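Local coordinates for protein acetyltransferase, GNAT family (Bacillus anthracis str. Sterne, PDB 3FBU) that binds coenzyme A and probably transfers the acetyl group of acetyl-coenzyme A to an acceptor that is not established, at residues 133-137 against 138-142. Sequence-based numbering, arbitrary orientation.
Sequences RVMEK and IGMRR. With COA (coenzyme A), chain C.
Met135 and Met140 meet on the buried side of the turn that ends helix 129-137, the sulfur SD of Met140 resting 4.1 Å from CB of Met135. Flexible, unbranched methionines suit this seam, where both also touch Tyr162 and Ala122 of the sheet. Next to them Ile138 lays CG1 3.4 Å from the carbonyl oxygen of Met135, while its beta-branched side chain packs on Ala104 and Leu108 of helix 99-114. After the last helical bond, Ile138 N to Val134 O, the backbone closes as a Schellman motif: Met140 N donates to Met135 O (3.0 Å) and Gly139 N to Glu136 O. Gly139 takes the positive phi (104°) that a side chain would resist, turning the chain from helix 129-137, which flanks the coenzyme A site of this GNAT fold, into strand 141-152. On the looser, polar side the Glu136 carboxylate can serve two arginines: OE1 accepts Arg133 NH1 (3.0 Å), while OE2, hydrogen-bonded to the Tyr162 hydroxyl that also pairs with Arg142 NE, makes a long, charge-only salt bridge to Arg142 NH2 (4.0 Å). Long cationic chains reach the coenzyme A 3'-phosphate: Arg133 NH2 donates to O7A (2.8 Å), and Lys137 NZ to O9A (3.1 Å).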
ATOM      1  N   ARG A 133      -8.755  -5.809   0.596  1.00 18.40           N
ATOM      2  CA  ARG A 133      -7.939  -6.961   0.927  1.00 18.74           C
ATOM      3  C   ARG A 133      -8.309  -7.572   2.268  1.00 17.75           C
ATOM      4  O   ARG A 133      -8.352  -8.785   2.389  1.00 17.81           O
ATOM      5  CB  ARG A 133      -6.448  -6.652   0.814  1.00 20.16           C
ATOM      6  CG  ARG A 133      -5.955  -6.690  -0.632  1.00 24.41           C
ATOM      7  CD  ARG A 133      -6.022  -8.119  -1.212  1.00 29.59           C
ATOM      8  NE  ARG A 133      -5.258  -9.080  -0.416  1.00 30.59           N
ATOM      9  CZ  ARG A 133      -5.568 -10.361  -0.196  1.00 32.72           C
ATOM     10  NH1 ARG A 133      -6.692 -10.894  -0.639  1.00 33.25           N
ATOM     11  NH2 ARG A 133      -4.756 -11.118   0.533  1.00 33.27           N
ATOM     12  N   VAL A 134      -8.624  -6.760   3.268  1.00 16.80           N
ATOM     13  CA  VAL A 134      -9.141  -7.322   4.514  1.00 16.68           C
ATOM     14  C   VAL A 134     -10.422  -8.129   4.239  1.00 16.05           C
ATOM     15  O   VAL A 134     -10.595  -9.252   4.722  1.00 16.54           O
ATOM     16  CB  VAL A 134      -9.406  -6.249   5.541  1.00 16.36           C
ATOM     17  CG1 VAL A 134     -10.103  -6.870   6.768  1.00 17.77           C
ATOM     18  CG2 VAL A 134      -8.118  -5.553   5.928  1.00 16.04           C
ATOM     19  N   MET A 135     -11.316  -7.559   3.436  1.00 15.77           N
ATOM     20  CA  MET A 135     -12.589  -8.226   3.142  1.00 16.27           C
ATOM     21  C   MET A 135     -12.350  -9.611   2.544  1.00 16.47           C
ATOM     22  O   MET A 135     -12.960 -10.601   2.970  1.00 16.04           O
ATOM     23  CB  MET A 135     -13.450  -7.371   2.194  1.00 16.37           C
ATOM     24  CG  MET A 135     -13.892  -6.018   2.801  1.00 16.04           C
ATOM     25  SD  MET A 135     -14.719  -4.882   1.631  1.00 12.31           S
ATOM     26  CE  MET A 135     -14.565  -3.444   2.655  1.00 20.33           C
ATOM     27  N   GLU A 136     -11.432  -9.682   1.596  1.00 16.88           N
ATOM     28  CA  GLU A 136     -11.127 -10.944   0.937  1.00 18.93           C
ATOM     29  C   GLU A 136     -10.486 -11.943   1.903  1.00 18.33           C
ATOM     30  O   GLU A 136     -10.885 -13.105   1.954  1.00 19.22           O
ATOM     31  CB  GLU A 136     -10.189 -10.684  -0.246  1.00 19.02           C
ATOM     32  CG  GLU A 136     -10.884  -9.881  -1.378  1.00 22.23           C
ATOM     33  CD  GLU A 136     -10.012  -9.571  -2.580  1.00 23.67           C
ATOM     34  OE1 GLU A 136      -8.753  -9.625  -2.483  1.00 27.42           O
ATOM     35  OE2 GLU A 136     -10.623  -9.181  -3.611  1.00 30.81           O
ATOM     36  N   LYS A 137      -9.529 -11.469   2.678  1.00 19.00           N
ATOM     37  CA  LYS A 137      -8.781 -12.314   3.619  1.00 19.85           C
ATOM     38  C   LYS A 137      -9.689 -12.990   4.636  1.00 19.93           C
ATOM     39  O   LYS A 137      -9.436 -14.137   5.072  1.00 20.48           O
ATOM     40  CB  LYS A 137      -7.732 -11.474   4.363  1.00 20.29           C
ATOM     41  CG  LYS A 137      -6.584 -10.971   3.485  1.00 22.04           C
ATOM     42  CD  LYS A 137      -5.830  -9.814   4.128  1.00 24.07           C
ATOM     43  CE  LYS A 137      -4.972 -10.231   5.353  1.00 26.75           C
ATOM     44  NZ  LYS A 137      -4.264 -11.513   5.167  1.00 30.44           N
ATOM     45  N   ILE A 138     -10.752 -12.301   5.053  1.00 18.91           N
ATOM     46  CA  ILE A 138     -11.638 -12.850   6.055  1.00 18.94           C
ATOM     47  C   ILE A 138     -12.798 -13.664   5.457  1.00 18.07           C
ATOM     48  O   ILE A 138     -13.656 -14.155   6.187  1.00 18.74           O
ATOM     49  CB  ILE A 138     -12.154 -11.724   7.044  1.00 18.33           C
ATOM     50  CG1 ILE A 138     -13.087 -10.733   6.342  1.00 18.15           C
ATOM     51  CG2 ILE A 138     -10.965 -11.045   7.748  1.00 18.74           C
ATOM     52  CD1 ILE A 138     -13.510  -9.568   7.211  1.00 18.63           C
ATOM     53  N   GLY A 139     -12.817 -13.826   4.137  1.00 17.31           N
ATOM     54  CA  GLY A 139     -13.741 -14.765   3.501  1.00 17.07           C
ATOM     55  C   GLY A 139     -14.939 -14.132   2.801  1.00 16.25           C
ATOM     56  O   GLY A 139     -15.816 -14.834   2.332  1.00 16.72           O
ATOM     57  N   MET A 140     -14.952 -12.806   2.709  1.00 16.72           N
ATOM     58  CA  MET A 140     -16.054 -12.107   2.054  1.00 16.03           C
ATOM     59  C   MET A 140     -15.923 -12.183   0.528  1.00 16.67           C
ATOM     60  O   MET A 140     -14.815 -12.277  -0.034  1.00 16.81           O
ATOM     61  CB  MET A 140     -16.184 -10.652   2.561  1.00 15.41           C
ATOM     62  CG  MET A 140     -16.223 -10.469   4.100  1.00 15.80           C
ATOM     63  SD  MET A 140     -16.445  -8.690   4.646  1.00 13.56           S
ATOM     64  CE  MET A 140     -18.251  -8.625   4.483  1.00 16.38           C
ATOM     65  N   ARG A 141     -17.075 -12.164  -0.136  1.00 16.82           N
ATOM     66  CA  ARG A 141     -17.158 -12.234  -1.573  1.00 16.83           C
ATOM     67  C   ARG A 141     -17.567 -10.874  -2.125  1.00 16.68           C
ATOM     68  O   ARG A 141     -18.495 -10.268  -1.600  1.00 14.75           O
ATOM     69  CB  ARG A 141     -18.243 -13.198  -1.972  1.00 17.48           C
ATOM     70  CG  ARG A 141     -17.937 -14.657  -1.786  1.00 18.12           C
ATOM     71  CD  ARG A 141     -19.162 -15.535  -1.966  1.00 18.81           C
ATOM     72  NE  ARG A 141     -20.117 -15.354  -0.874  1.00 18.45           N
ATOM     73  CZ  ARG A 141     -21.225 -14.615  -0.971  1.00 20.74           C
ATOM     74  NH1 ARG A 141     -21.549 -13.998  -2.114  1.00 18.33           N
ATOM     75  NH2 ARG A 141     -22.006 -14.482   0.076  1.00 20.44           N
ATOM     76  N   ARG A 142     -16.923 -10.436  -3.199  1.00 16.96           N
ATOM     77  CA  ARG A 142     -17.355  -9.219  -3.900  1.00 16.94           C
ATOM     78  C   ARG A 142     -18.668  -9.515  -4.664  1.00 17.59           C
ATOM     79  O   ARG A 142     -18.696 -10.327  -5.615  1.00 19.04           O
ATOM     80  CB  ARG A 142     -16.272  -8.665  -4.838  1.00 18.41           C
ATOM     81  CG  ARG A 142     -16.708  -7.412  -5.528  1.00 17.72           C
ATOM     82  CD  ARG A 142     -15.676  -6.838  -6.511  1.00 20.85           C
ATOM     83  NE  ARG A 142     -14.358  -6.660  -5.900  1.00 23.00           N
ATOM     84  CZ  ARG A 142     -13.228  -6.445  -6.599  1.00 24.23           C
ATOM     85  NH1 ARG A 142     -13.242  -6.392  -7.934  1.00 26.62           N
ATOM     86  NH2 ARG A 142     -12.079  -6.294  -5.961  1.00 25.22           N
TER
HETATM   87  N1A COA C 169      -1.605  -2.108  -2.065  1.00 25.68           N
HETATM   88  C2A COA C 169      -1.939  -3.438  -2.074  1.00 26.78           C
HETATM   89  N3A COA C 169      -2.107  -4.115  -0.896  1.00 25.78           N
HETATM   90  C4A COA C 169      -1.947  -3.445   0.278  1.00 27.28           C
HETATM   91  C5A COA C 169      -1.614  -2.102   0.309  1.00 27.00           C
HETATM   92  C6A COA C 169      -1.457  -1.412  -0.890  1.00 24.47           C
HETATM   93  N6A COA C 169      -1.165  -0.110  -0.906  1.00 27.45           N
HETATM   94  N7A COA C 169      -1.527  -1.731   1.594  1.00 25.62           N
HETATM   95  C8A COA C 169      -1.781  -2.796   2.380  1.00 26.50           C
HETATM   96  N9A COA C 169      -2.037  -3.872   1.569  1.00 26.49           N
HETATM   97  C1B COA C 169      -2.508  -5.213   1.939  1.00 28.06           C
HETATM   98  C2B COA C 169      -1.577  -5.933   2.916  1.00 29.37           C
HETATM   99  O2B COA C 169      -0.488  -6.564   2.252  1.00 32.75           O
HETATM  100  C3B COA C 169      -2.560  -6.906   3.531  1.00 29.16           C
HETATM  101  O3B COA C 169      -2.732  -8.039   2.694  1.00 31.07           O
HETATM  102  P3B COA C 169      -1.870  -9.403   2.838  1.00 34.18           P
HETATM  103  O7A COA C 169      -2.498 -10.507   2.051  1.00 36.31           O
HETATM  104  O8A COA C 169      -0.471  -9.100   2.371  1.00 36.44           O
HETATM  105  O9A COA C 169      -1.881  -9.756   4.310  1.00 33.95           O
HETATM  106  C4B COA C 169      -3.871  -6.108   3.586  1.00 26.34           C
HETATM  107  O4B COA C 169      -3.771  -5.129   2.588  1.00 25.69           O
HETATM  108  C5B COA C 169      -4.092  -5.416   4.926  1.00 26.05           C
HETATM  109  O5B COA C 169      -4.357  -6.426   5.880  1.00 24.96           O
HETATM  110  P1A COA C 169      -4.173  -6.142   7.444  1.00 22.73           P
HETATM  111  O1A COA C 169      -2.690  -6.131   7.775  1.00 22.85           O
HETATM  112  O2A COA C 169      -4.944  -7.137   8.217  1.00 21.05           O
HETATM  113  O3A COA C 169      -4.853  -4.694   7.589  1.00 21.40           O
HETATM  114  P2A COA C 169      -4.324  -3.471   8.499  1.00 21.94           P
HETATM  115  O4A COA C 169      -4.163  -3.950   9.921  1.00 19.59           O
HETATM  116  O5A COA C 169      -3.070  -2.876   7.848  1.00 23.59           O
HETATM  117  O6A COA C 169      -5.566  -2.447   8.353  1.00 21.48           O
HETATM  118  CBP COA C 169      -7.070  -0.968   7.234  1.00 19.16           C
HETATM  119  CCP COA C 169      -6.270  -2.268   7.134  1.00 22.46           C
HETATM  120  CDP COA C 169      -7.908  -1.097   8.519  1.00 18.10           C
HETATM  121  CEP COA C 169      -7.907  -0.939   5.954  1.00 18.65           C
HETATM  122  CAP COA C 169      -6.103   0.243   7.305  1.00 21.57           C
HETATM  123  OAP COA C 169      -5.383   0.404   6.092  1.00 21.96           O
HETATM  124  C9P COA C 169      -6.809   1.543   7.545  1.00 20.89           C
HETATM  125  O9P COA C 169      -7.227   1.872   8.812  1.00 20.03           O
HETATM  126  N8P COA C 169      -7.115   2.339   6.515  1.00 23.74           N
HETATM  127  C7P COA C 169      -7.642   3.686   6.726  1.00 23.46           C
HETATM  128  C6P COA C 169      -9.104   3.700   7.138  1.00 22.46           C
HETATM  129  C5P COA C 169      -9.997   3.075   6.067  1.00 25.26           C
HETATM  130  O5P COA C 169      -9.966   3.435   4.868  1.00 25.18           O
HETATM  131  N4P COA C 169     -10.833   2.158   6.507  1.00 26.29           N
HETATM  132  C3P COA C 169     -11.664   1.371   5.587  1.00 28.15           C
HETATM  133  C2P COA C 169     -12.926   2.071   5.131  1.00 30.02           C
HETATM  134  S1P COA C 169     -13.972   0.941   4.163  1.00 36.30           S
HETATM  135  O   HOH W   1     -12.764 -13.992   0.232  1.00 20.16           O